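Glutamate racemase (Bacillus anthracis, PDB 2DWU) belongs to the Asp/Glu/hydantoin racemase family of two-domain alpha/beta enzymes and is modelled here with D-glutamic acid and a potassium ion. Local coordinates at residues L30-E42 and L229-G243. Sequence-based numbering, arbitrary orientation.
Sequences LPKESICYIGDNE and LADNLNPKHRFFTTG. With K (potassium ion), chain G.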
ATOM      1  N   LEU B  30      -7.972  -9.533   2.823  1.00  7.18           N
ATOM      2  CA  LEU B  30      -9.233  -9.458   2.065  1.00  6.53           C
ATOM      3  C   LEU B  30     -10.019 -10.713   2.453  1.00  6.50           C
ATOM      4  O   LEU B  30     -10.288 -11.593   1.618  1.00  8.28           O
ATOM      5  CB  LEU B  30      -8.937  -9.445   0.572  1.00  7.63           C
ATOM      6  CG  LEU B  30      -8.442  -8.077   0.057  1.00  8.87           C
ATOM      7  CD1 LEU B  30      -7.794  -8.250  -1.297  1.00  7.91           C
ATOM      8  CD2 LEU B  30      -9.605  -7.098  -0.025  1.00  8.76           C
ATOM      9  N   PRO B  31     -10.400 -10.798   3.724  1.00  7.77           N
ATOM     10  CA  PRO B  31     -11.133 -11.966   4.219  1.00  7.72           C
ATOM     11  C   PRO B  31     -12.487 -12.253   3.636  1.00  8.75           C
ATOM     12  O   PRO B  31     -13.038 -13.309   3.935  1.00 10.49           O
ATOM     13  CB  PRO B  31     -11.188 -11.743   5.730  1.00  8.40           C
ATOM     14  CG  PRO B  31     -11.259 -10.231   5.837  1.00  8.50           C
ATOM     15  CD  PRO B  31     -10.290  -9.747   4.747  1.00  7.56           C
ATOM     16  N   LYS B  32     -13.048 -11.361   2.834  1.00  8.43           N
ATOM     17  CA  LYS B  32     -14.346 -11.663   2.216  1.00  8.08           C
ATOM     18  C   LYS B  32     -14.206 -12.193   0.784  1.00  9.00           C
ATOM     19  O   LYS B  32     -15.189 -12.607   0.179  1.00  9.66           O
ATOM     20  CB  LYS B  32     -15.251 -10.430   2.199  1.00  9.16           C
ATOM     21  CG  LYS B  32     -15.450  -9.830   3.570  1.00  8.79           C
ATOM     22  CD  LYS B  32     -16.400  -8.684   3.527  1.00  9.07           C
ATOM     23  CE  LYS B  32     -16.458  -7.974   4.863  1.00 11.44           C
ATOM     24  NZ  LYS B  32     -17.486  -6.873   4.822  1.00 11.38           N
ATOM     25  N   GLU B  33     -12.983 -12.192   0.243  1.00  7.57           N
ATOM     26  CA  GLU B  33     -12.752 -12.690  -1.110  1.00  8.55           C
ATOM     27  C   GLU B  33     -12.524 -14.206  -1.133  1.00  8.13           C
ATOM     28  O   GLU B  33     -12.089 -14.800  -0.132  1.00 10.03           O
ATOM     29  CB  GLU B  33     -11.520 -12.009  -1.722  1.00  8.94           C
ATOM     30  CG  GLU B  33     -11.597 -10.487  -1.813  1.00 10.08           C
ATOM     31  CD  GLU B  33     -12.679  -9.976  -2.752  1.00 11.02           C
ATOM     32  OE1 GLU B  33     -13.038 -10.689  -3.716  1.00 12.53           O
ATOM     33  OE2 GLU B  33     -13.177  -8.838  -2.536  1.00 10.98           O
ATOM     34  N   SER B  34     -12.828 -14.821  -2.272  0.50  8.49           N
ATOM     35  CA  SER B  34     -12.660 -16.264  -2.460  0.50  8.68           C
ATOM     36  C   SER B  34     -11.487 -16.572  -3.384  0.50  8.81           C
ATOM     37  O   SER B  34     -11.418 -16.081  -4.514  0.50  9.64           O
ATOM     38  CB  SER B  34     -13.933 -16.876  -3.051  0.50  9.75           C
ATOM     39  OG  SER B  34     -13.711 -18.231  -3.378  0.50 13.25           O
ATOM     40  N   ILE B  35     -10.580 -17.409  -2.902  0.50  8.32           N
ATOM     41  CA  ILE B  35      -9.390 -17.778  -3.651  0.50  9.06           C
ATOM     42  C   ILE B  35      -9.501 -19.078  -4.446  0.50  9.72           C
ATOM     43  O   ILE B  35     -10.006 -20.090  -3.949  0.50  9.63           O
ATOM     44  CB  ILE B  35      -8.168 -17.901  -2.686  0.50  9.51           C
ATOM     45  CG1 ILE B  35      -7.743 -16.508  -2.209  0.50 11.11           C
ATOM     46  CG2 ILE B  35      -7.012 -18.636  -3.365  0.50 10.19           C
ATOM     47  CD1 ILE B  35      -6.581 -16.548  -1.276  0.50  9.92           C
ATOM     48  N   CYS B  36      -9.036 -19.026  -5.692  0.50  9.60           N
ATOM     49  CA  CYS B  36      -8.973 -20.201  -6.573  0.50 10.20           C
ATOM     50  C   CYS B  36      -7.507 -20.171  -7.002  0.50  9.44           C
ATOM     51  O   CYS B  36      -7.110 -19.339  -7.816  0.50  9.18           O
ATOM     52  CB  CYS B  36      -9.861 -20.043  -7.799  0.50 10.38           C
ATOM     53  SG  CYS B  36      -9.845 -21.518  -8.826  0.50 11.71           S
ATOM     54  N   TYR B  37      -6.727 -21.083  -6.439  1.00  9.29           N
ATOM     55  CA  TYR B  37      -5.283 -21.147  -6.658  1.00  9.73           C
ATOM     56  C   TYR B  37      -4.788 -22.316  -7.465  1.00  9.62           C
ATOM     57  O   TYR B  37      -5.270 -23.421  -7.277  1.00  9.10           O
ATOM     58  CB  TYR B  37      -4.646 -21.245  -5.266  1.00  8.17           C
ATOM     59  CG  TYR B  37      -3.133 -21.274  -5.197  1.00  7.62           C
ATOM     60  CD1 TYR B  37      -2.420 -20.147  -4.763  1.00  7.98           C
ATOM     61  CD2 TYR B  37      -2.425 -22.431  -5.491  1.00  8.77           C
ATOM     62  CE1 TYR B  37      -1.016 -20.185  -4.613  1.00  7.34           C
ATOM     63  CE2 TYR B  37      -1.003 -22.481  -5.353  1.00  8.14           C
ATOM     64  CZ  TYR B  37      -0.323 -21.342  -4.906  1.00  8.57           C
ATOM     65  OH  TYR B  37       1.053 -21.378  -4.715  1.00  9.57           O
ATOM     66  N   ILE B  38      -3.828 -22.072  -8.355  0.50  7.92           N
ATOM     67  CA  ILE B  38      -3.231 -23.155  -9.132  0.50  8.54           C
ATOM     68  C   ILE B  38      -1.707 -23.051  -9.009  0.50  9.36           C
ATOM     69  O   ILE B  38      -1.134 -21.968  -9.232  0.50  8.73           O
ATOM     70  CB  ILE B  38      -3.636 -23.106 -10.655  0.50  8.38           C
ATOM     71  CG1 ILE B  38      -2.772 -24.101 -11.451  0.50  9.91           C
ATOM     72  CG2 ILE B  38      -3.481 -21.702 -11.233  0.50  9.74           C
ATOM     73  CD1 ILE B  38      -2.953 -25.558 -11.029  0.50  9.30           C
ATOM     74  N   GLY B  39      -1.074 -24.156  -8.610  1.00  8.50           N
ATOM     75  CA  GLY B  39       0.385 -24.199  -8.494  1.00  8.91           C
ATOM     76  C   GLY B  39       0.875 -25.268  -9.448  1.00 10.04           C
ATOM     77  O   GLY B  39       0.389 -26.416  -9.404  1.00  9.84           O
ATOM     78  N   ASP B  40       1.823 -24.918 -10.321  1.00  8.15           N
ATOM     79  CA  ASP B  40       2.329 -25.873 -11.323  1.00  9.29           C
ATOM     80  C   ASP B  40       3.509 -26.681 -10.791  1.00  9.68           C
ATOM     81  O   ASP B  40       4.580 -26.730 -11.414  1.00  9.51           O
ATOM     82  CB  ASP B  40       2.735 -25.093 -12.576  1.00  9.89           C
ATOM     83  CG  ASP B  40       2.984 -25.982 -13.807  1.00  9.75           C
ATOM     84  OD1 ASP B  40       2.598 -27.166 -13.786  1.00 12.71           O
ATOM     85  OD2 ASP B  40       3.556 -25.457 -14.803  1.00 10.59           O
ATOM     86  N   ASN B  41       3.307 -27.361  -9.666  1.00  9.76           N
ATOM     87  CA  ASN B  41       4.400 -28.098  -9.059  1.00 10.70           C
ATOM     88  C   ASN B  41       5.124 -29.087  -9.966  1.00 11.65           C
ATOM     89  O   ASN B  41       6.333 -29.307  -9.811  1.00 12.81           O
ATOM     90  CB  ASN B  41       3.912 -28.827  -7.811  1.00 11.42           C
ATOM     91  CG  ASN B  41       3.437 -27.873  -6.752  1.00 11.51           C
ATOM     92  OD1 ASN B  41       2.323 -27.348  -6.826  1.00 10.93           O
ATOM     93  ND2 ASN B  41       4.287 -27.619  -5.767  1.00 12.26           N
ATOM     94  N   GLU B  42       4.404 -29.687 -10.898  1.00 12.22           N
ATOM     95  CA  GLU B  42       5.056 -30.642 -11.797  1.00 13.42           C
ATOM     96  C   GLU B  42       6.183 -30.013 -12.629  1.00 14.10           C
ATOM     97  O   GLU B  42       7.124 -30.713 -13.039  1.00 13.21           O
ATOM     98  CB  GLU B  42       4.019 -31.274 -12.723  1.00 14.31           C
ATOM     99  CG  GLU B  42       4.600 -32.368 -13.621  1.00 16.36           C
ATOM    100  CD  GLU B  42       3.523 -33.277 -14.201  1.00 20.47           C
ATOM    101  OE1 GLU B  42       3.218 -34.318 -13.570  1.00 20.38           O
ATOM    102  OE2 GLU B  42       2.974 -32.941 -15.276  1.00 20.96           O
ATOM    103  N   LEU B 229     -15.389  -5.166  -4.638  1.00 13.45           N
ATOM    104  CA  LEU B 229     -15.085  -5.936  -3.436  1.00 11.58           C
ATOM    105  C   LEU B 229     -16.228  -6.907  -3.127  1.00 12.35           C
ATOM    106  O   LEU B 229     -17.409  -6.573  -3.325  1.00 13.65           O
ATOM    107  CB  LEU B 229     -14.923  -5.015  -2.218  1.00 12.12           C
ATOM    108  CG  LEU B 229     -13.682  -4.128  -2.122  1.00 12.56           C
ATOM    109  CD1 LEU B 229     -13.886  -3.117  -1.000  1.00 13.14           C
ATOM    110  CD2 LEU B 229     -12.453  -4.979  -1.860  1.00 10.65           C
ATOM    111  N   ALA B 230     -15.879  -8.099  -2.649  1.00 12.19           N
ATOM    112  CA  ALA B 230     -16.891  -9.079  -2.241  1.00 12.26           C
ATOM    113  C   ALA B 230     -17.405  -8.693  -0.856  1.00 12.79           C
ATOM    114  O   ALA B 230     -16.745  -7.931  -0.130  1.00 11.97           O
ATOM    115  CB  ALA B 230     -16.266 -10.464  -2.179  1.00 13.69           C
ATOM    116  N   ASP B 231     -18.589  -9.200  -0.494  1.00 13.70           N
ATOM    117  CA  ASP B 231     -19.148  -8.942   0.827  1.00 14.38           C
ATOM    118  C   ASP B 231     -19.413 -10.242   1.597  1.00 14.10           C
ATOM    119  O   ASP B 231     -20.068 -10.238   2.626  1.00 14.76           O
ATOM    120  CB  ASP B 231     -20.440  -8.117   0.716  1.00 17.61           C
ATOM    121  CG  ASP B 231     -21.574  -8.871   0.042  1.00 22.42           C
ATOM    122  OD1 ASP B 231     -22.714  -8.358   0.092  1.00 26.05           O
ATOM    123  OD2 ASP B 231     -21.345  -9.951  -0.545  1.00 24.03           O
ATOM    124  N   ASN B 232     -18.847 -11.338   1.101  1.00 12.92           N
ATOM    125  CA  ASN B 232     -19.001 -12.680   1.678  1.00 12.38           C
ATOM    126  C   ASN B 232     -18.353 -12.796   3.070  1.00 13.58           C
ATOM    127  O   ASN B 232     -17.138 -12.668   3.203  1.00 13.32           O
ATOM    128  CB  ASN B 232     -18.344 -13.661   0.697  1.00 11.73           C
ATOM    129  CG  ASN B 232     -18.691 -15.105   0.972  1.00 12.75           C
ATOM    130  OD1 ASN B 232     -19.053 -15.475   2.103  1.00 14.17           O
ATOM    131  ND2 ASN B 232     -18.529 -15.949  -0.054  1.00 12.74           N
ATOM    132  N   LEU B 233     -19.172 -13.084   4.086  0.50 13.44           N
ATOM    133  CA  LEU B 233     -18.706 -13.193   5.471  0.50 14.63           C
ATOM    134  C   LEU B 233     -18.009 -14.497   5.839  0.50 15.38           C
ATOM    135  O   LEU B 233     -17.436 -14.614   6.928  0.50 14.69           O
ATOM    136  CB  LEU B 233     -19.875 -12.949   6.437  0.50 15.39           C
ATOM    137  CG  LEU B 233     -20.600 -11.613   6.247  0.50 16.64           C
ATOM    138  CD1 LEU B 233     -21.727 -11.501   7.266  0.50 15.92           C
ATOM    139  CD2 LEU B 233     -19.621 -10.446   6.398  0.50 17.87           C
ATOM    140  N   ASN B 234     -18.089 -15.489   4.958  1.00 13.95           N
ATOM    141  CA  ASN B 234     -17.406 -16.759   5.172  1.00 15.69           C
ATOM    142  C   ASN B 234     -17.119 -17.495   3.870  1.00 14.59           C
ATOM    143  O   ASN B 234     -17.759 -18.506   3.539  1.00 14.11           O
ATOM    144  CB  ASN B 234     -18.239 -17.640   6.113  1.00 20.57           C
ATOM    145  CG  ASN B 234     -19.621 -17.956   5.551  1.00 27.24           C
ATOM    146  OD1 ASN B 234     -20.322 -17.073   5.043  1.00 31.48           O
ATOM    147  ND2 ASN B 234     -20.027 -19.223   5.653  1.00 32.03           N
ATOM    148  N   PRO B 235     -16.154 -16.987   3.084  1.00 13.50           N
ATOM    149  CA  PRO B 235     -15.816 -17.639   1.819  1.00 11.13           C
ATOM    150  C   PRO B 235     -15.021 -18.920   2.037  1.00 10.69           C
ATOM    151  O   PRO B 235     -14.537 -19.192   3.144  1.00 12.11           O
ATOM    152  CB  PRO B 235     -14.968 -16.590   1.100  1.00 12.63           C
ATOM    153  CG  PRO B 235     -14.272 -15.877   2.247  1.00 12.28           C
ATOM    154  CD  PRO B 235     -15.420 -15.714   3.244  1.00 12.57           C
ATOM    155  N   LYS B 236     -14.921 -19.706   0.973  1.00 10.76           N
ATOM    156  CA  LYS B 236     -14.105 -20.905   0.979  1.00 10.83           C
ATOM    157  C   LYS B 236     -13.123 -20.779  -0.167  1.00 10.86           C
ATOM    158  O   LYS B 236     -13.422 -20.149  -1.191  1.00 11.87           O
ATOM    159  CB  LYS B 236     -14.961 -22.156   0.803  1.00 14.83           C
ATOM    160  CG  LYS B 236     -15.695 -22.517   2.065  1.00 14.68           C
ATOM    161  CD  LYS B 236     -16.194 -23.939   1.992  1.00 19.25           C
ATOM    162  CE  LYS B 236     -17.094 -24.243   3.162  1.00 23.52           C
ATOM    163  NZ  LYS B 236     -17.696 -25.601   3.052  1.00 25.31           N
ATOM    164  N   HIS B 237     -11.950 -21.388   0.002  1.00 10.04           N
ATOM    165  CA  HIS B 237     -10.898 -21.313  -1.011  1.00 10.34           C
ATOM    166  C   HIS B 237     -10.605 -22.683  -1.587  1.00 10.64           C
ATOM    167  O   HIS B 237     -10.769 -23.694  -0.877  1.00 11.65           O
ATOM    168  CB  HIS B 237      -9.643 -20.765  -0.335  1.00 10.09           C
ATOM    169  CG  HIS B 237      -9.924 -19.534   0.446  1.00  8.83           C
ATOM    170  ND1 HIS B 237     -10.429 -18.397  -0.144  1.00  9.47           N
ATOM    171  CD2 HIS B 237      -9.915 -19.300   1.776  1.00 10.71           C
ATOM    172  CE1 HIS B 237     -10.722 -17.517   0.793  1.00  8.73           C
ATOM    173  NE2 HIS B 237     -10.419 -18.040   1.969  1.00 11.12           N
ATOM    174  N   ARG B 238     -10.164 -22.712  -2.842  1.00 11.68           N
ATOM    175  CA  ARG B 238      -9.834 -23.968  -3.513  1.00 11.33           C
ATOM    176  C   ARG B 238      -8.406 -23.895  -4.023  1.00 12.00           C
ATOM    177  O   ARG B 238      -7.996 -22.865  -4.606  1.00 11.21           O
ATOM    178  CB  ARG B 238     -10.751 -24.212  -4.718  1.00 15.04           C
ATOM    179  CG  ARG B 238     -12.230 -24.398  -4.408  1.00 20.51           C
ATOM    180  CD  ARG B 238     -12.508 -25.730  -3.746  1.00 23.06           C
ATOM    181  NE  ARG B 238     -12.111 -26.900  -4.550  1.00 25.87           N
ATOM    182  CZ  ARG B 238     -12.751 -27.369  -5.621  1.00 28.12           C
ATOM    183  NH1 ARG B 238     -13.857 -26.779  -6.074  1.00 30.57           N
ATOM    184  NH2 ARG B 238     -12.289 -28.457  -6.234  1.00 27.65           N
ATOM    185  N   PHE B 239      -7.670 -24.989  -3.845  1.00 10.12           N
ATOM    186  CA  PHE B 239      -6.283 -25.044  -4.315  1.00 10.24           C
ATOM    187  C   PHE B 239      -6.123 -26.217  -5.275  1.00 11.15           C
ATOM    188  O   PHE B 239      -6.713 -27.292  -5.071  1.00 11.88           O
ATOM    189  CB  PHE B 239      -5.331 -25.195  -3.132  1.00 10.46           C
ATOM    190  CG  PHE B 239      -5.339 -24.014  -2.211  1.00 10.15           C
ATOM    191  CD1 PHE B 239      -4.360 -23.026  -2.325  1.00 12.62           C
ATOM    192  CD2 PHE B 239      -6.339 -23.871  -1.254  1.00 12.24           C
ATOM    193  CE1 PHE B 239      -4.379 -21.906  -1.494  1.00 12.87           C
ATOM    194  CE2 PHE B 239      -6.373 -22.747  -0.409  1.00 12.64           C
ATOM    195  CZ  PHE B 239      -5.378 -21.759  -0.537  1.00 12.58           C
ATOM    196  N   PHE B 240      -5.349 -26.004  -6.331  1.00 10.56           N
ATOM    197  CA  PHE B 240      -5.113 -27.021  -7.344  1.00  9.84           C
ATOM    198  C   PHE B 240      -3.619 -27.128  -7.624  1.00 10.57           C
ATOM    199  O   PHE B 240      -2.901 -26.124  -7.574  1.00 10.61           O
ATOM    200  CB  PHE B 240      -5.847 -26.635  -8.626  1.00 10.20           C
ATOM    201  CG  PHE B 240      -7.336 -26.557  -8.474  1.00 12.94           C
ATOM    202  CD1 PHE B 240      -8.116 -27.711  -8.560  1.00 14.12           C
ATOM    203  CD2 PHE B 240      -7.958 -25.340  -8.233  1.00 12.65           C
ATOM    204  CE1 PHE B 240      -9.502 -27.650  -8.405  1.00 13.73           C
ATOM    205  CE2 PHE B 240      -9.350 -25.268  -8.071  1.00 16.16           C
ATOM    206  CZ  PHE B 240     -10.119 -26.436  -8.161  1.00 14.05           C
ATOM    207  N   THR B 241      -3.151 -28.336  -7.922  1.00 10.20           N
ATOM    208  CA  THR B 241      -1.727 -28.530  -8.206  1.00 11.74           C
ATOM    209  C   THR B 241      -1.537 -29.525  -9.330  1.00 12.82           C
ATOM    210  O   THR B 241      -2.371 -30.422  -9.543  1.00 11.75           O
ATOM    211  CB  THR B 241      -0.972 -29.051  -6.976  1.00 11.12           C
ATOM    212  OG1 THR B 241       0.411 -29.238  -7.314  1.00 11.90           O
ATOM    213  CG2 THR B 241      -1.535 -30.399  -6.525  1.00 13.03           C
ATOM    214  N   THR B 242      -0.449 -29.357 -10.073  1.00 11.94           N
ATOM    215  CA  THR B 242      -0.163 -30.281 -11.160  1.00 11.73           C
ATOM    216  C   THR B 242       0.747 -31.393 -10.652  1.00 12.79           C
ATOM    217  O   THR B 242       1.001 -32.366 -11.368  1.00 13.92           O
ATOM    218  CB  THR B 242       0.540 -29.607 -12.337  1.00 10.60           C
ATOM    219  OG1 THR B 242       1.711 -28.927 -11.858  1.00 11.62           O
ATOM    220  CG2 THR B 242      -0.408 -28.636 -13.068  1.00 12.22           C
ATOM    221  N   GLY B 243       1.249 -31.252  -9.429  1.00 13.95           N
ATOM    222  CA  GLY B 243       2.104 -32.281  -8.871  1.00 16.22           C
ATOM    223  C   GLY B 243       1.328 -33.180  -7.937  1.00 17.34           C
ATOM    224  O   GLY B 243       0.116 -33.310  -8.052  1.00 16.89           O
TER
HETATM  225  K     K G 277      -0.579 -33.048 -13.742  1.00 24.35           K
HETATM  226  O   HOH W   1     -14.882 -12.852   6.143  1.00 14.57           O
HETATM  227  O   HOH W   2     -10.928 -15.636   3.812  1.00 20.82           O
HETATM  228  O   HOH W   3     -19.966  -7.849   4.261  1.00 20.73           O
HETATM  229  O   HOH W   4     -13.733  -7.873  -0.017  1.00 11.73           O
HETATM  230  O   HOH W   5       0.797 -33.403 -16.683  1.00 28.57           O
HETATM  231  O   HOH W   6      -0.014 -30.965 -15.751  1.00 16.06           O
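Tyr37 and Phe239 sit side by side on neighbouring parallel strands, 35-39 and 238-241. Backbone bonds join the strands in a ladder. Arg238 N donates to Ile35 O, Tyr37 N to Arg238 O, Phe240 N to Tyr37 O, Gly39 N to Phe240 O and Thr242 N to Gly39 O.

At the start of the ladder a side chain replaces a backbone acceptor. Ile35 N donates to His237 ND1 (2.9 Å), almost in the ring plane. A water links His237 NE2 to Pro31 O.

Side chains also meet on both faces of the strand pair. On one, the Tyr37 and Phe239 rings meet obliquely, planes at 44°, with Phe239 CD1 3.5 Å from Tyr37 CB. The Tyr37 hydroxyl reaches Gly16 O. On the other, Cys36 and Ile38 each have two conformers, and one of each is described. In it, Cys36 SG makes a sulfur-aromatic contact at the edge of the Phe240 ring, 3.9 Å from CE2. Ile38 CD1 packs on Phe240 CB.

Polar side chains tie the ends. The Glu33 chain bends at chi2 (-65°), which brings OE2 to Ala230 N at 2.8 Å in a nearly straight bond. Glu33 OE1 forms a salt bridge with Lys71. At the other end, Thr242 OG1 lies between its own N and carbonyl carbon (chi1 54°). There it donates to Asp40 OD1 (2.8 Å), on the anti lone pair, and accepts from Glu42 N (3.0 Å). Asp40 OD2 is held by Arg43 and Tyr46, the latter in the D-glutamic acid pocket.

Thr242 O binds the potassium ion at 2.9 Å, together with waters, Val265 and Asp266. The pair belongs to the parallel sheet of an alpha/beta domain. Strand 35-39 lies between 9-14 and 238-241, and the potassium site adjoins the C-terminal end of 238-241.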